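Long-range contacts in gamma-glutamyl-gamma-aminobutyrate hydrolase PuuD (Escherichia coli, PDB 6VTV), which hydrolyses the gamma-glutamyl linkage of gamma-glutamyl-gamma-aminobutyrate, releasing 4-aminobutanoate and glutamate in the last step of putrescine breakdown to 4-aminobutanoate: residues A116-L121 and G222-P227; L143-D148 and D206-A211; P159-Q164 and V183-G188; G168-A173 and R199-S204. All coordinates share one frame; numbering follows the deposited sequence.

Contact 1. Residues A116-L121 and G222-P227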
loop_
_atom_site.group_PDB
_atom_site.type_symbol
_atom_site.label_atom_id
_atom_site.label_comp_id
_atom_site.label_asym_id
_atom_site.label_seq_id
_atom_site.Cartn_x
_atom_site.Cartn_y
_atom_site.Cartn_z
ATOM N N ALA B 116 -0.266 -16.647 4.771
ATOM C CA ALA B 116 -0.946 -15.866 5.792
ATOM C C ALA B 116 -0.167 -15.915 7.099
ATOM O O ALA B 116 0.355 -16.966 7.482
ATOM C CB ALA B 116 -2.369 -16.383 6.002
ATOM N N ILE B 117 -0.096 -14.774 7.782
ATOM C CA ILE B 117 0.702 -14.617 8.994
ATOM C C ILE B 117 -0.195 -14.103 10.113
ATOM O O ILE B 117 -0.870 -13.078 9.953
ATOM C CB ILE B 117 1.888 -13.661 8.770
ATOM C CG1 ILE B 117 2.895 -14.272 7.791
ATOM C CG2 ILE B 117 2.559 -13.318 10.098
ATOM C CD1 ILE B 117 4.101 -13.393 7.526
ATOM N N CYS B 118 -0.192 -14.817 11.244
ATOM C CA CYS B 118 -0.867 -14.415 12.477
ATOM C C CYS B 118 -2.348 -14.133 12.237
ATOM O O CYS B 118 -3.156 -15.066 12.191
ATOM C CB CYS B 118 -0.170 -13.197 13.095
ATOM S SG CYS B 118 -0.770 -12.739 14.742
ATOM N N ARG B 119 -2.723 -12.859 12.089
ATOM C CA ARG B 119 -4.114 -12.545 11.770
ATOM C C ARG B 119 -4.537 -13.190 10.459
ATOM O O ARG B 119 -5.707 -13.553 10.294
ATOM C CB ARG B 119 -4.323 -11.031 11.703
ATOM C CG ARG B 119 -5.786 -10.625 11.605
ATOM C CD ARG B 119 -5.939 -9.304 10.876
ATOM N NE ARG B 119 -7.031 -8.507 11.423
ATOM C CZ ARG B 119 -8.270 -8.511 10.945
ATOM N NH1 ARG B 119 -8.581 -9.274 9.906
ATOM N NH2 ARG B 119 -9.199 -7.753 11.507
ATOM N N GLY B 120 -3.604 -13.336 9.517
ATOM C CA GLY B 120 -3.927 -14.001 8.267
ATOM C C GLY B 120 -4.333 -15.449 8.465
ATOM O O GLY B 120 -5.278 -15.928 7.832
ATOM N N LEU B 121 -3.613 -16.170 9.329
ATOM C CA LEU B 121 -4.013 -17.536 9.660
ATOM C C LEU B 121 -5.423 -17.558 10.233
ATOM O O LEU B 121 -6.250 -18.393 9.851
ATOM C CB LEU B 121 -3.019 -18.160 10.643
ATOM C CG LEU B 121 -3.424 -19.489 11.296
ATOM C CD1 LEU B 121 -2.226 -20.412 11.430
ATOM C CD2 LEU B 121 -4.072 -19.281 12.665
ATOM N N GLY B 222 -1.012 -20.940 6.248
ATOM C CA GLY B 222 -1.059 -19.925 7.287
ATOM C C GLY B 222 -0.244 -20.353 8.487
ATOM O O GLY B 222 -0.206 -21.532 8.836
ATOM N N VAL B 223 0.430 -19.383 9.102
ATOM C CA VAL B 223 1.190 -19.615 10.322
ATOM C C VAL B 223 0.763 -18.587 11.359
ATOM O O VAL B 223 0.419 -17.447 11.029
ATOM C CB VAL B 223 2.720 -19.564 10.090
ATOM C CG1 VAL B 223 3.135 -20.581 9.037
ATOM C CG2 VAL B 223 3.165 -18.166 9.686
ATOM N N GLN B 224 0.765 -19.006 12.625
ATOM C CA GLN B 224 0.328 -18.135 13.707
ATOM C C GLN B 224 1.441 -17.223 14.208
ATOM O O GLN B 224 1.151 -16.154 14.757
ATOM C CB GLN B 224 -0.227 -18.979 14.859
ATOM C CG GLN B 224 -0.785 -18.184 16.032
ATOM C CD GLN B 224 -1.997 -17.350 15.660
ATOM O OE1 GLN B 224 -3.117 -17.858 15.582
ATOM N NE2 GLN B 224 -1.778 -16.058 15.434
ATOM N N TRP B 225 2.699 -17.609 14.017
ATOM C CA TRP B 225 3.822 -16.795 14.455
ATOM C C TRP B 225 4.149 -15.751 13.387
ATOM O O TRP B 225 3.403 -15.558 12.424
ATOM C CB TRP B 225 5.021 -17.682 14.788
ATOM C CG TRP B 225 5.528 -18.517 13.652
ATOM C CD1 TRP B 225 6.538 -18.200 12.791
ATOM C CD2 TRP B 225 5.072 -19.821 13.271
ATOM N NE1 TRP B 225 6.732 -19.219 11.890
ATOM C CE2 TRP B 225 5.844 -20.227 12.163
ATOM C CE3 TRP B 225 4.081 -20.684 13.755
ATOM C CZ2 TRP B 225 5.657 -21.456 11.532
ATOM C CZ3 TRP B 225 3.897 -21.904 13.126
ATOM C CH2 TRP B 225 4.682 -22.277 12.027
ATOM N N HIS B 226 5.278 -15.059 13.554
ATOM C CA HIS B 226 5.671 -13.943 12.694
ATOM C C HIS B 226 6.998 -14.270 12.018
ATOM O O HIS B 226 8.069 -13.869 12.501
ATOM C CB HIS B 226 5.772 -12.644 13.491
ATOM C CG HIS B 226 4.446 -12.017 13.792
ATOM N ND1 HIS B 226 4.036 -10.834 13.217
ATOM C CD2 HIS B 226 3.439 -12.407 14.609
ATOM C CE1 HIS B 226 2.834 -10.522 13.665
ATOM N NE2 HIS B 226 2.448 -11.460 14.511
ATOM N N PRO B 227 6.968 -14.987 10.890
ATOM C CA PRO B 227 8.217 -15.269 10.169
ATOM C C PRO B 227 8.774 -14.069 9.419
ATOM O O PRO B 227 9.922 -14.127 8.964
ATOM C CB PRO B 227 7.816 -16.389 9.204
ATOM C CG PRO B 227 6.362 -16.144 8.944
ATOM C CD PRO B 227 5.789 -15.548 10.207
#
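Cys118 holds SG anti to its backbone N (chi1 -172°), turning the thiol to the imidazole side, while His226 sets CG beside its own backbone N (chi1 -78°) and the end of the ring comes back to Cys118. Cys118 SG is 3.5 Å from His226 NE2 and Cys118 CB 3.4 Å from the same nitrogen; the sulfur approaches the ring obliquely, 66° off its normal. Ile117 CG2 lies over one face of this ring, offset toward the rim, while the other branch of Ile117 meets the proline tip to tip, with Ile117 CD1 3.8 Å from Pro227 CD. Gln224 bends at chi2 and divides its amide between two neighbours: Gln224 NE2 is 3.5 Å from Cys118 SG, and Gln224 OE1 is 3.4 Å from Leu121 CD2, the leucine crossing the glutamine at about a right angle. Beneath these side chains the ends of strands 114-117 and 220-223 run parallel. Val223 N donates to Ala116 O (2.9 Å), and Cys118 N to Val223 O (2.7 Å). The second bond grips the backbone where strand 114-117 has ended and Cys118 takes the N-cap position of helix 119-127. Tyr35 and Phe241, from helices 33-42 and 235-254, also touch Ile117. His226 ND1 is hydrogen-bonded to Glu228 OE2, which orients the ring from its far nitrogen. A cysteine with positive phi in a strand-turn-helix, facing a His-Glu pair beyond a neighbouring parallel strand, is the nucleophile elbow of class I glutamine amidotransferases, consistent with the predicted Cys-His-Glu catalytic triad.

Contact 2. Residues L143-D148 and D206-A211. With MN (manganese (II) ion), chain D.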
loop_
_atom_site.group_PDB
_atom_site.type_symbol
_atom_site.label_atom_id
_atom_site.label_comp_id
_atom_site.label_asym_id
_atom_site.label_seq_id
_atom_site.Cartn_x
_atom_site.Cartn_y
_atom_site.Cartn_z
ATOM N N LEU B 143 -0.448 -22.163 26.900
ATOM C CA LEU B 143 0.681 -21.302 27.206
ATOM C C LEU B 143 0.290 -19.836 27.027
ATOM O O LEU B 143 -0.782 -19.504 26.514
ATOM C CB LEU B 143 1.868 -21.633 26.300
ATOM C CG LEU B 143 2.292 -23.099 26.200
ATOM C CD1 LEU B 143 3.193 -23.304 24.992
ATOM C CD2 LEU B 143 2.991 -23.544 27.472
ATOM N N GLU B 144 1.182 -18.947 27.451
ATOM C CA GLU B 144 1.002 -17.516 27.212
ATOM C C GLU B 144 1.514 -17.210 25.811
ATOM O O GLU B 144 2.722 -17.158 25.573
ATOM C CB GLU B 144 1.725 -16.689 28.267
ATOM C CG GLU B 144 1.563 -15.186 28.082
ATOM C CD GLU B 144 0.109 -14.767 27.961
ATOM O OE1 GLU B 144 -0.581 -14.691 29.000
ATOM O OE2 GLU B 144 -0.346 -14.519 26.825
ATOM N N HIS B 145 0.590 -17.015 24.873
ATOM C CA HIS B 145 0.948 -16.780 23.482
ATOM C C HIS B 145 1.129 -15.305 23.148
ATOM O O HIS B 145 1.608 -14.989 22.055
ATOM C CB HIS B 145 -0.111 -17.395 22.560
ATOM C CG HIS B 145 -0.050 -18.890 22.484
ATOM N ND1 HIS B 145 0.756 -19.558 21.587
ATOM C CD2 HIS B 145 -0.690 -19.847 23.198
ATOM C CE1 HIS B 145 0.608 -20.860 21.749
ATOM N NE2 HIS B 145 -0.263 -21.063 22.720
ATOM N N ARG B 146 0.769 -14.404 24.057
ATOM C CA ARG B 146 0.925 -12.978 23.810
ATOM C C ARG B 146 2.341 -12.522 24.130
ATOM O O ARG B 146 3.035 -13.108 24.967
ATOM C CB ARG B 146 -0.064 -12.171 24.649
ATOM C CG ARG B 146 -1.514 -12.400 24.300
ATOM C CD ARG B 146 -2.423 -11.766 25.335
ATOM N NE ARG B 146 -2.180 -12.310 26.668
ATOM C CZ ARG B 146 -2.839 -11.936 27.758
ATOM N NH1 ARG B 146 -3.784 -11.009 27.680
ATOM N NH2 ARG B 146 -2.550 -12.487 28.929
ATOM N N GLU B 147 2.763 -11.458 23.455
ATOM C CA GLU B 147 4.018 -10.806 23.774
ATOM C C GLU B 147 3.831 -9.867 24.964
ATOM O O GLU B 147 2.712 -9.526 25.354
ATOM C CB GLU B 147 4.542 -10.037 22.562
ATOM C CG GLU B 147 3.938 -8.646 22.393
ATOM C CD GLU B 147 2.528 -8.665 21.818
ATOM O OE1 GLU B 147 1.984 -9.764 21.574
ATOM O OE2 GLU B 147 1.961 -7.571 21.611
ATOM N N ASP B 148 4.953 -9.450 25.552
ATOM C CA ASP B 148 4.931 -8.461 26.621
ATOM C C ASP B 148 5.010 -7.076 25.992
ATOM O O ASP B 148 6.077 -6.701 25.481
ATOM C CB ASP B 148 6.087 -8.685 27.586
ATOM C CG ASP B 148 5.917 -7.927 28.892
ATOM O OD1 ASP B 148 5.073 -7.008 28.949
ATOM O OD2 ASP B 148 6.635 -8.250 29.863
ATOM N N ASP B 206 0.945 -27.058 23.835
ATOM C CA ASP B 206 -0.335 -27.065 24.529
ATOM C C ASP B 206 -1.488 -27.513 23.638
ATOM O O ASP B 206 -2.645 -27.450 24.064
ATOM C CB ASP B 206 -0.631 -25.678 25.112
ATOM C CG ASP B 206 -0.554 -24.572 24.072
ATOM O OD1 ASP B 206 -0.379 -24.876 22.873
ATOM O OD2 ASP B 206 -0.668 -23.389 24.458
ATOM N N GLY B 207 -1.200 -27.956 22.415
ATOM C CA GLY B 207 -2.222 -28.416 21.501
ATOM C C GLY B 207 -2.817 -27.351 20.606
ATOM O O GLY B 207 -3.580 -27.692 19.693
ATOM N N LEU B 208 -2.497 -26.078 20.834
ATOM C CA LEU B 208 -3.046 -25.005 20.014
ATOM C C LEU B 208 -2.517 -25.099 18.588
ATOM O O LEU B 208 -1.314 -25.264 18.369
ATOM C CB LEU B 208 -2.697 -23.642 20.609
ATOM C CG LEU B 208 -3.308 -22.443 19.877
ATOM C CD1 LEU B 208 -4.779 -22.278 20.244
ATOM C CD2 LEU B 208 -2.532 -21.166 20.160
ATOM N N VAL B 209 -3.423 -24.987 17.619
ATOM C CA VAL B 209 -3.027 -25.023 16.217
ATOM C C VAL B 209 -2.273 -23.742 15.884
ATOM O O VAL B 209 -2.795 -22.634 16.057
ATOM C CB VAL B 209 -4.249 -25.206 15.308
ATOM C CG1 VAL B 209 -3.845 -25.065 13.856
ATOM C CG2 VAL B 209 -4.895 -26.562 15.557
ATOM N N GLU B 210 -1.037 -23.889 15.412
ATOM C CA GLU B 210 -0.192 -22.752 15.071
ATOM C C GLU B 210 0.058 -22.620 13.575
ATOM O O GLU B 210 0.678 -21.639 13.152
ATOM C CB GLU B 210 1.148 -22.847 15.814
ATOM C CG GLU B 210 1.072 -22.476 17.288
ATOM C CD GLU B 210 1.440 -21.027 17.548
ATOM O OE1 GLU B 210 2.194 -20.448 16.738
ATOM O OE2 GLU B 210 0.974 -20.464 18.561
ATOM N N ALA B 211 -0.407 -23.571 12.767
ATOM C CA ALA B 211 -0.226 -23.509 11.324
ATOM C C ALA B 211 -1.251 -24.416 10.655
ATOM O O ALA B 211 -1.525 -25.513 11.145
ATOM C CB ALA B 211 1.195 -23.918 10.920
HETATM MN MN MN D . 1.851 -18.824 19.718
HETATM O O HOH W 1 2.903 -18.231 17.765
#
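Leu143 and Asp206 mark the closest backbone approach, with Leu143 CA 6.4 Å from Asp206 CA; from there the segments diverge, 143-148 as an irregular loop and 206-211 as a turn leading into strand 209-214. The turn is an Asx turn, in which Leu208 N donates to Asp206 OD1, an oxygen that is also hydrogen-bonded to Ser204 OG. The other carboxylate oxygen joins the segments. Asp206 OD2 takes Leu143 N on its anti lone pair (2.7 Å, N-H...O angle 169°) and His145 NE2 on its syn lone pair (2.9 Å), with ring and carboxylate planes 35° apart. The bond to NE2 fixes the rotation of the imidazole and leaves ND1 to coordinate the manganese(II) ion at 2.3 Å from His145 ND1. Asp206 is thus a second-shell residue, and its charge would probably make the ring a stronger electron donor to the metal. Leu208 CD2 covers one ring face, 3.6 Å from the His145 ring centroid and 18° off the normal. Glu210, its chain bent at chi2, arrives tip to tip with the histidine and binds manganese through Glu210 OE2 at 2.2 Å. Its second oxygen, Glu210 OE1, accepts from the metal-bound water at 2.5 Å. His161, Ser185 and His187 complete the site. Behind the carboxylate, Glu210 and Ala211 form a classic beta bulge against Ala202 of strand 198-203; the Glu210 backbone also bonds to Gln224, just past strand 220-223, while the Glu210 side chain touches Val163 of strand 161-165.

Contact 3. Residues P159-Q164 and V183-G188. With MN (manganese (II) ion), chain D.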
loop_
_atom_site.group_PDB
_atom_site.type_symbol
_atom_site.label_atom_id
_atom_site.label_comp_id
_atom_site.label_asym_id
_atom_site.label_seq_id
_atom_site.Cartn_x
_atom_site.Cartn_y
_atom_site.Cartn_z
ATOM N N PRO B 159 12.104 -15.560 20.193
ATOM C CA PRO B 159 11.496 -16.890 20.322
ATOM C C PRO B 159 10.665 -17.003 21.591
ATOM O O PRO B 159 11.069 -16.555 22.665
ATOM C CB PRO B 159 12.706 -17.828 20.355
ATOM C CG PRO B 159 13.745 -17.109 19.578
ATOM C CD PRO B 159 13.532 -15.641 19.835
ATOM N N SER B 160 9.486 -17.604 21.458
ATOM C CA SER B 160 8.523 -17.675 22.550
ATOM C C SER B 160 8.207 -19.102 22.963
ATOM O O SER B 160 8.238 -19.420 24.158
ATOM C CB SER B 160 7.228 -16.948 22.152
ATOM O OG SER B 160 6.403 -16.731 23.284
ATOM N N HIS B 161 7.886 -19.969 22.008
ATOM C CA HIS B 161 7.565 -21.357 22.298
ATOM C C HIS B 161 7.881 -22.193 21.066
ATOM O O HIS B 161 8.116 -21.668 19.972
ATOM C CB HIS B 161 6.097 -21.518 22.712
ATOM C CG HIS B 161 5.122 -21.094 21.657
ATOM N ND1 HIS B 161 4.915 -21.817 20.501
ATOM C CD2 HIS B 161 4.300 -20.021 21.582
ATOM C CE1 HIS B 161 4.008 -21.206 19.760
ATOM N NE2 HIS B 161 3.619 -20.114 20.393
ATOM N N GLU B 162 7.885 -23.507 21.250
ATOM C CA GLU B 162 8.135 -24.414 20.143
ATOM C C GLU B 162 6.829 -24.780 19.445
ATOM O O GLU B 162 5.730 -24.549 19.953
ATOM C CB GLU B 162 8.847 -25.676 20.630
ATOM C CG GLU B 162 10.112 -25.411 21.422
ATOM C CD GLU B 162 10.669 -26.666 22.062
ATOM O OE1 GLU B 162 11.566 -27.294 21.460
ATOM O OE2 GLU B 162 10.208 -27.026 23.165
ATOM N N VAL B 163 6.965 -25.344 18.248
ATOM C CA VAL B 163 5.851 -25.936 17.520
ATOM C C VAL B 163 6.330 -27.252 16.926
ATOM O O VAL B 163 7.504 -27.408 16.577
ATOM C CB VAL B 163 5.295 -25.009 16.411
ATOM C CG1 VAL B 163 4.623 -23.785 17.014
ATOM C CG2 VAL B 163 6.399 -24.596 15.461
ATOM N N GLN B 164 5.413 -28.209 16.823
ATOM C CA GLN B 164 5.706 -29.521 16.264
ATOM C C GLN B 164 4.942 -29.695 14.959
ATOM O O GLN B 164 3.716 -29.547 14.930
ATOM C CB GLN B 164 5.340 -30.633 17.247
ATOM C CG GLN B 164 5.644 -32.029 16.736
ATOM C CD GLN B 164 5.913 -33.010 17.857
ATOM O OE1 GLN B 164 5.077 -33.860 18.165
ATOM N NE2 GLN B 164 7.083 -32.899 18.475
ATOM N N VAL B 183 9.452 -20.676 17.576
ATOM C CA VAL B 183 8.769 -19.583 16.897
ATOM C C VAL B 183 8.475 -18.495 17.918
ATOM O O VAL B 183 8.369 -18.758 19.120
ATOM C CB VAL B 183 7.462 -20.043 16.211
ATOM C CG1 VAL B 183 7.745 -21.098 15.151
ATOM C CG2 VAL B 183 6.473 -20.568 17.243
ATOM N N ASN B 184 8.356 -17.260 17.436
ATOM C CA ASN B 184 7.855 -16.195 18.288
ATOM C C ASN B 184 6.339 -16.329 18.439
ATOM O O ASN B 184 5.696 -17.163 17.799
ATOM C CB ASN B 184 8.243 -14.822 17.730
ATOM C CG ASN B 184 7.882 -14.655 16.263
ATOM O OD1 ASN B 184 6.909 -15.231 15.778
ATOM N ND2 ASN B 184 8.670 -13.858 15.550
ATOM N N SER B 185 5.763 -15.501 19.304
ATOM C CA SER B 185 4.330 -15.580 19.572
ATOM C C SER B 185 3.843 -14.211 20.015
ATOM O O SER B 185 4.312 -13.682 21.027
ATOM C CB SER B 185 4.028 -16.637 20.638
ATOM O OG SER B 185 2.648 -16.959 20.680
ATOM N N LEU B 186 2.911 -13.632 19.257
ATOM C CA LEU B 186 2.348 -12.321 19.563
ATOM C C LEU B 186 0.854 -12.318 19.225
ATOM O O LEU B 186 0.375 -11.563 18.382
ATOM C CB LEU B 186 3.074 -11.209 18.802
ATOM C CG LEU B 186 4.597 -11.086 18.898
ATOM C CD1 LEU B 186 5.266 -11.904 17.807
ATOM C CD2 LEU B 186 5.023 -9.627 18.806
ATOM N N HIS B 187 0.090 -13.177 19.898
ATOM C CA HIS B 187 -1.328 -13.298 19.598
ATOM C C HIS B 187 -2.103 -13.654 20.858
ATOM O O HIS B 187 -1.691 -14.528 21.627
ATOM C CB HIS B 187 -1.578 -14.347 18.506
ATOM C CG HIS B 187 -1.058 -15.711 18.840
ATOM N ND1 HIS B 187 -1.890 -16.773 19.122
ATOM C CD2 HIS B 187 0.205 -16.191 18.922
ATOM C CE1 HIS B 187 -1.162 -17.846 19.370
ATOM N NE2 HIS B 187 0.113 -17.520 19.255
ATOM N N GLY B 188 -3.226 -12.967 21.059
ATOM C CA GLY B 188 -4.123 -13.251 22.163
ATOM C C GLY B 188 -5.319 -14.064 21.721
ATOM O O GLY B 188 -6.120 -14.518 22.544
HETATM MN MN MN D . 1.851 -18.824 19.718
HETATM O O HOH W 2 5.236 -14.439 23.531
HETATM O O HOH W 1 2.903 -18.231 17.765
#
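His161 turns a ring edge to Ser185, whose OG lies near the imidazole plane, 3.3 Å from His161 NE2; both atoms bind manganese(II) and make no hydrogen bond to each other. Val163 CG1 also sits in the plane at an edge, whereas Val183 CG2 approaches obliquely, 3.6 Å from His161 CE1. With ND1 hydrogen-bonded to Glu162 O, the ring directs NE2 at the metal, and the distance from His161 NE2 to manganese is 2.3 Å. Ser185 holds OG anti to its backbone N (chi1 -166°), which puts the oxygen on the metal, Ser185 OG and His187 NE2 each 2.2 Å from manganese; His145 and Glu210 are the remaining protein ligands. The backbone supporting these ligands is a classic beta bulge at the edge of the sheet: Ser160 N and His161 N both donate to Val183 O, so one carbonyl grips two successive N-H groups. Val183 N returns the pairing to His161 O (2.9 Å), an antiparallel hydrogen-bonded pair of strands 161-165 and 180-183. Beside the ring, Val163 and Val183 cross at about a right angle, Val163 CG1 3.7 Å from Val183 CG2. Ser160 OG donates to a water 2.6 Å away, which in turn donates to Ser185 O, while the metal-bound water donates to Asn184 O. Asn184 points away from strand 161-165, and its OD1 accepts from His226 N beside the predicted catalytic residues.

Contact 4. Residues G168-A173 and R199-S204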
loop_
_atom_site.group_PDB
_atom_site.type_symbol
_atom_site.label_atom_id
_atom_site.label_comp_id
_atom_site.label_asym_id
_atom_site.label_seq_id
_atom_site.Cartn_x
_atom_site.Cartn_y
_atom_site.Cartn_z
ATOM N N GLY B 168 2.885 -34.952 6.707
ATOM C CA GLY B 168 1.993 -35.140 5.582
ATOM C C GLY B 168 1.477 -33.881 4.922
ATOM O O GLY B 168 0.639 -33.982 4.019
ATOM N N GLY B 169 1.947 -32.705 5.330
ATOM C CA GLY B 169 1.457 -31.466 4.759
ATOM C C GLY B 169 2.526 -30.618 4.100
ATOM O O GLY B 169 3.591 -31.122 3.729
ATOM N N LEU B 170 2.246 -29.320 3.953
ATOM C CA LEU B 170 3.187 -28.422 3.289
ATOM C C LEU B 170 4.468 -28.258 4.095
ATOM O O LEU B 170 5.568 -28.266 3.529
ATOM C CB LEU B 170 2.536 -27.059 3.052
ATOM C CG LEU B 170 1.581 -26.930 1.865
ATOM C CD1 LEU B 170 1.028 -25.515 1.789
ATOM C CD2 LEU B 170 2.281 -27.305 0.571
ATOM N N LEU B 171 4.348 -28.097 5.416
ATOM C CA LEU B 171 5.527 -27.861 6.244
ATOM C C LEU B 171 6.485 -29.043 6.196
ATOM O O LEU B 171 7.707 -28.862 6.222
ATOM C CB LEU B 171 5.108 -27.568 7.684
ATOM C CG LEU B 171 4.410 -26.230 7.930
ATOM C CD1 LEU B 171 4.221 -25.997 9.421
ATOM C CD2 LEU B 171 5.196 -25.091 7.301
ATOM N N SER B 172 5.949 -30.264 6.127
ATOM C CA SER B 172 6.807 -31.440 6.042
ATOM C C SER B 172 7.583 -31.460 4.730
ATOM O O SER B 172 8.758 -31.845 4.702
ATOM C CB SER B 172 5.974 -32.711 6.191
ATOM O OG SER B 172 5.598 -32.911 7.540
ATOM N N ALA B 173 6.943 -31.048 3.636
ATOM C CA ALA B 173 7.638 -31.000 2.354
ATOM C C ALA B 173 8.675 -29.883 2.332
ATOM O O ALA B 173 9.750 -30.037 1.740
ATOM C CB ALA B 173 6.633 -30.826 1.216
ATOM N N ARG B 199 -6.092 -28.532 6.767
ATOM C CA ARG B 199 -5.262 -29.551 7.390
ATOM C C ARG B 199 -4.340 -28.890 8.407
ATOM O O ARG B 199 -3.772 -27.826 8.139
ATOM C CB ARG B 199 -4.447 -30.303 6.331
ATOM C CG ARG B 199 -3.177 -30.958 6.840
ATOM C CD ARG B 199 -2.119 -31.037 5.744
ATOM N NE ARG B 199 -2.629 -31.639 4.513
ATOM C CZ ARG B 199 -2.789 -30.983 3.367
ATOM N NH1 ARG B 199 -2.480 -29.695 3.286
ATOM N NH2 ARG B 199 -3.258 -31.614 2.299
ATOM N N VAL B 200 -4.205 -29.508 9.579
ATOM C CA VAL B 200 -3.357 -28.943 10.620
ATOM C C VAL B 200 -1.898 -29.181 10.260
ATOM O O VAL B 200 -1.493 -30.308 9.945
ATOM C CB VAL B 200 -3.708 -29.545 11.989
ATOM C CG1 VAL B 200 -2.717 -29.081 13.044
ATOM C CG2 VAL B 200 -5.128 -29.162 12.383
ATOM N N GLU B 201 -1.101 -28.114 10.294
ATOM C CA GLU B 201 0.304 -28.186 9.915
ATOM C C GLU B 201 1.251 -28.236 11.105
ATOM O O GLU B 201 2.289 -28.900 11.023
ATOM C CB GLU B 201 0.676 -26.993 9.028
ATOM C CG GLU B 201 0.090 -27.053 7.628
ATOM C CD GLU B 201 0.852 -27.993 6.713
ATOM O OE1 GLU B 201 1.951 -28.443 7.100
ATOM O OE2 GLU B 201 0.349 -28.287 5.609
ATOM N N ALA B 202 0.927 -27.555 12.203
ATOM C CA ALA B 202 1.797 -27.546 13.371
ATOM C C ALA B 202 0.986 -27.168 14.602
ATOM O O ALA B 202 -0.061 -26.522 14.505
ATOM C CB ALA B 202 2.976 -26.582 13.186
ATOM N N ARG B 203 1.490 -27.581 15.766
ATOM C CA ARG B 203 0.861 -27.277 17.044
ATOM C C ARG B 203 1.919 -26.887 18.066
ATOM O O ARG B 203 3.027 -27.430 18.074
ATOM C CB ARG B 203 0.065 -28.465 17.602
ATOM C CG ARG B 203 -1.096 -28.941 16.754
ATOM C CD ARG B 203 -1.778 -30.115 17.442
ATOM N NE ARG B 203 -2.903 -30.642 16.677
ATOM C CZ ARG B 203 -4.166 -30.268 16.854
ATOM N NH1 ARG B 203 -4.472 -29.361 17.771
ATOM N NH2 ARG B 203 -5.125 -30.806 16.112
ATOM N N SER B 204 1.558 -25.948 18.941
ATOM C CA SER B 204 2.364 -25.663 20.116
ATOM C C SER B 204 2.222 -26.812 21.115
ATOM O O SER B 204 1.303 -27.626 21.006
ATOM C CB SER B 204 1.934 -24.336 20.742
ATOM O OG SER B 204 0.533 -24.145 20.657
HETATM O O HOH W 3 3.344 -30.684 7.236
#
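Glu201 reaches from strand 198-203 to the first turn of helix 170-174 and gives one carboxylate oxygen to each of two successive backbone N-H groups. Leu170 N donates to Glu201 OE2 (2.7 Å) on its syn side, 17° out of the carboxylate plane. Leu171 N donates to Glu201 OE1 (2.9 Å) from well above that plane, 45° out of it. A sheet side chain thus meets the N-terminal end of a helix, where first-turn N-H groups have no acceptor within the helix and, here, the carboxylate supplies one; the helix dipole would probably favour its negative charge. The glutamate gets there with its chain bent at chi2 (-78°). Its grip extends through a water 2.6 Å from Glu201 OE1; this water accepts from Ser172 N and, weakly, from Gly169 N. On the sheet side Ser213 OG is hydrogen-bonded to Glu201 OE2. Gly169, the N-cap residue, presents only its backbone here: Gly169 CA rests 3.5 Å from Glu201 OE2. Outward from the carboxylate the contacts turn apolar. Leu171 points toward the strand and crosses the glutamate, its CB and CG lying against OE1 while its CD1 touches the Glu201 CB methylene at 3.7 Å. Val165 of strand 161-165 also touches this leucine, which therefore sits over two adjacent strands. Farthest along strand 198-203, Leu171 CD1 ends 4.0 Å from Ala202 CB.

How the contacts relate
From the N terminus, contact 1 opens at strand 114-117 and closes only at 222-227, gathering about a hundred residues and all the other contacts into one loop. Within it, contact 2 joins the loop 143-148 to 206-211 and encloses contacts 3 and 4. These two cross: segment 168-173 lies between the halves of contact 3, and 183-188 between those of contact 4. Strands 161-165, 198-203, 209-214 and 220-223 are successive neighbours in the sheet, and strand 220-223 in turn pairs in parallel with 114-117, which leads to the nucleophile. Contacts 2 and 3 share the manganese ion and its water, while contact 1 touches both through the residues just past strand 220-223.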